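Local coordinates for Serine/threonine-protein kinase PknI (PDB 5XLM), which is a membrane-anchored serine/threonine kinase that slows mycobacterial growth in the infected host, represented by its extracellular sensor domain, at residues Tyr40-Gln45 against Gln134-Arg139. Residues are numbered along the deposited sequence; the frame is centred on the assembly and turned at random.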
loop_
_atom_site.group_PDB
_atom_site.type_symbol
_atom_site.label_atom_id
_atom_site.label_comp_id
_atom_site.label_asym_id
_atom_site.label_seq_id
_atom_site.Cartn_x
_atom_site.Cartn_y
_atom_site.Cartn_z
ATOM N N TYR A 40 0.582 -5.678 -8.867
ATOM C CA TYR A 40 -0.456 -5.709 -7.847
ATOM C C TYR A 40 -1.412 -4.541 -8.032
ATOM O O TYR A 40 -0.993 -3.420 -8.340
ATOM C CB TYR A 40 0.145 -5.672 -6.437
ATOM C CG TYR A 40 0.659 -7.009 -5.958
ATOM C CD1 TYR A 40 1.889 -7.496 -6.381
ATOM C CD2 TYR A 40 -0.085 -7.785 -5.078
ATOM C CE1 TYR A 40 2.361 -8.717 -5.943
ATOM C CE2 TYR A 40 0.378 -9.009 -4.634
ATOM C CZ TYR A 40 1.600 -9.469 -5.070
ATOM O OH TYR A 40 2.068 -10.686 -4.632
ATOM N N ARG A 41 -2.698 -4.817 -7.845
ATOM C CA ARG A 41 -3.750 -3.813 -7.906
ATOM C C ARG A 41 -4.221 -3.523 -6.488
ATOM O O ARG A 41 -4.657 -4.435 -5.778
ATOM C CB ARG A 41 -4.909 -4.294 -8.778
ATOM C CG ARG A 41 -6.226 -3.582 -8.532
ATOM C CD ARG A 41 -7.304 -4.119 -9.461
ATOM N NE ARG A 41 -8.643 -3.723 -9.038
ATOM C CZ ARG A 41 -9.425 -4.466 -8.263
ATOM N NH1 ARG A 41 -9.003 -5.645 -7.825
ATOM N NH2 ARG A 41 -10.633 -4.030 -7.925
ATOM N N ILE A 42 -4.122 -2.263 -6.076
ATOM C CA ILE A 42 -4.487 -1.840 -4.730
ATOM C C ILE A 42 -5.762 -1.016 -4.822
ATOM O O ILE A 42 -5.820 -0.026 -5.562
ATOM C CB ILE A 42 -3.362 -1.040 -4.058
ATOM C CG1 ILE A 42 -2.095 -1.892 -3.955
ATOM C CG2 ILE A 42 -3.801 -0.552 -2.684
ATOM C CD1 ILE A 42 -0.953 -1.210 -3.227
ATOM N N GLU A 43 -6.783 -1.424 -4.077
ATOM C CA GLU A 43 -8.053 -0.710 -4.017
ATOM C C GLU A 43 -8.171 -0.056 -2.647
ATOM O O GLU A 43 -8.251 -0.747 -1.627
ATOM C CB GLU A 43 -9.229 -1.647 -4.280
ATOM C CG GLU A 43 -10.575 -0.933 -4.325
ATOM C CD GLU A 43 -11.736 -1.877 -4.583
ATOM O OE1 GLU A 43 -11.786 -2.953 -3.950
ATOM O OE2 GLU A 43 -12.592 -1.546 -5.429
ATOM N N ILE A 44 -8.168 1.274 -2.628
ATOM C CA ILE A 44 -8.420 2.040 -1.414
ATOM C C ILE A 44 -9.917 2.321 -1.367
ATOM O O ILE A 44 -10.421 3.179 -2.096
ATOM C CB ILE A 44 -7.599 3.334 -1.387
ATOM C CG1 ILE A 44 -6.110 3.017 -1.517
ATOM C CG2 ILE A 44 -7.858 4.106 -0.104
ATOM C CD1 ILE A 44 -5.567 2.170 -0.385
ATOM N N GLN A 45 -10.632 1.593 -0.509
ATOM C CA GLN A 45 -12.095 1.610 -0.504
ATOM C C GLN A 45 -12.587 2.754 0.379
ATOM O O GLN A 45 -13.017 2.572 1.520
ATOM C CB GLN A 45 -12.635 0.263 -0.049
ATOM C CG GLN A 45 -12.139 -0.892 -0.897
ATOM C CD GLN A 45 -12.560 -2.236 -0.351
ATOM O OE1 GLN A 45 -12.824 -2.379 0.843
ATOM N NE2 GLN A 45 -12.630 -3.234 -1.225
ATOM N N GLN A 134 0.272 8.814 7.707
ATOM C CA GLN A 134 -0.479 7.895 6.865
ATOM C C GLN A 134 0.374 6.677 6.549
ATOM O O GLN A 134 1.554 6.804 6.207
ATOM C CB GLN A 134 -0.933 8.577 5.571
ATOM C CG GLN A 134 -1.649 9.894 5.809
ATOM C CD GLN A 134 -2.344 10.419 4.569
ATOM O OE1 GLN A 134 -2.277 9.811 3.500
ATOM N NE2 GLN A 134 -3.022 11.556 4.707
ATOM N N LEU A 135 -0.226 5.498 6.680
ATOM C CA LEU A 135 0.465 4.256 6.376
ATOM C C LEU A 135 -0.530 3.262 5.801
ATOM O O LEU A 135 -1.744 3.390 5.984
ATOM C CB LEU A 135 1.160 3.672 7.616
ATOM C CG LEU A 135 0.365 3.424 8.904
ATOM C CD1 LEU A 135 -0.419 2.115 8.864
ATOM C CD2 LEU A 135 1.303 3.443 10.100
ATOM N N LEU A 136 0.003 2.262 5.108
ATOM C CA LEU A 136 -0.784 1.172 4.550
ATOM C C LEU A 136 -0.405 -0.124 5.250
ATOM O O LEU A 136 0.781 -0.448 5.371
ATOM C CB LEU A 136 -0.558 1.044 3.043
ATOM C CG LEU A 136 -1.371 -0.044 2.341
ATOM C CD1 LEU A 136 -2.860 0.210 2.513
ATOM C CD2 LEU A 136 -1.004 -0.133 0.868
ATOM N N ALA A 137 -1.410 -0.854 5.721
ATOM C CA ALA A 137 -1.216 -2.177 6.295
ATOM C C ALA A 137 -1.923 -3.187 5.407
ATOM O O ALA A 137 -3.085 -2.988 5.043
ATOM C CB ALA A 137 -1.750 -2.254 7.727
ATOM N N LEU A 138 -1.216 -4.255 5.045
ATOM C CA LEU A 138 -1.763 -5.308 4.198
ATOM C C LEU A 138 -1.489 -6.653 4.849
ATOM O O LEU A 138 -0.328 -7.017 5.064
ATOM C CB LEU A 138 -1.163 -5.259 2.790
ATOM C CG LEU A 138 -1.549 -4.051 1.937
ATOM C CD1 LEU A 138 -0.858 -4.121 0.590
ATOM C CD2 LEU A 138 -3.060 -3.977 1.770
ATOM N N ARG A 139 -2.555 -7.388 5.159
ATOM C CA ARG A 139 -2.424 -8.679 5.812
ATOM C C ARG A 139 -2.614 -9.788 4.792
ATOM O O ARG A 139 -3.650 -9.817 4.110
ATOM C CB ARG A 139 -3.439 -8.815 6.941
ATOM C CG ARG A 139 -3.185 -7.862 8.095
ATOM C CD ARG A 139 -4.201 -6.733 8.152
ATOM N NE ARG A 139 -3.802 -5.693 9.099
ATOM C CZ ARG A 139 -4.579 -4.681 9.473
ATOM N NH1 ARG A 139 -5.808 -4.575 8.989
ATOM N NH2 ARG A 139 -4.128 -3.777 10.336
#
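Leu136 meets Ile42 and Ile44 across the interior of the PknI sensor domain, a closed antiparallel beta-barrel without helices. Strands 38-51 and 131-140 are not hydrogen-bonded to each other here. They face one another across the apolar core: the CA atoms of Ile44 and Leu136 lie 9.7 Å apart and those of Ile42 and Leu138 10.0 Å.

Leu136 divides its two methyls between the isoleucines. Its CD2 lies 4.2 Å from CD1 of Ile42, and its CD1 lies 4.4 Å from CD1 of Ile44. The leucine fork thus rests against the terminal methyls of both. CG of Leu136 stands anti to the backbone N (chi1 -178°), which carries the fork across to the opposing strand. In Ile42 the CD1 methyl extends the chain (chi2 -176°), while in Ile44 it is folded back (chi2 -62°). The touch is light, and 109 Å² is buried in all.

Neighbouring strands hold the partners in place. Ile42 and Ile44 are backbone-bonded to Thr64 and Val62 of strand 62-72, and Ile44 also packs on Ile168. Leu136 N donates to Ser111 OG of strand 108-117.

On the opposite side from Ile42 and Ile44, Gln45, just past strand residues 40-44, ties its amide back to Glu43. Gln45 NE2 gives a nearly straight bond of 2.9 Å to Glu43 OE1, reaching it from above the carboxylate plane.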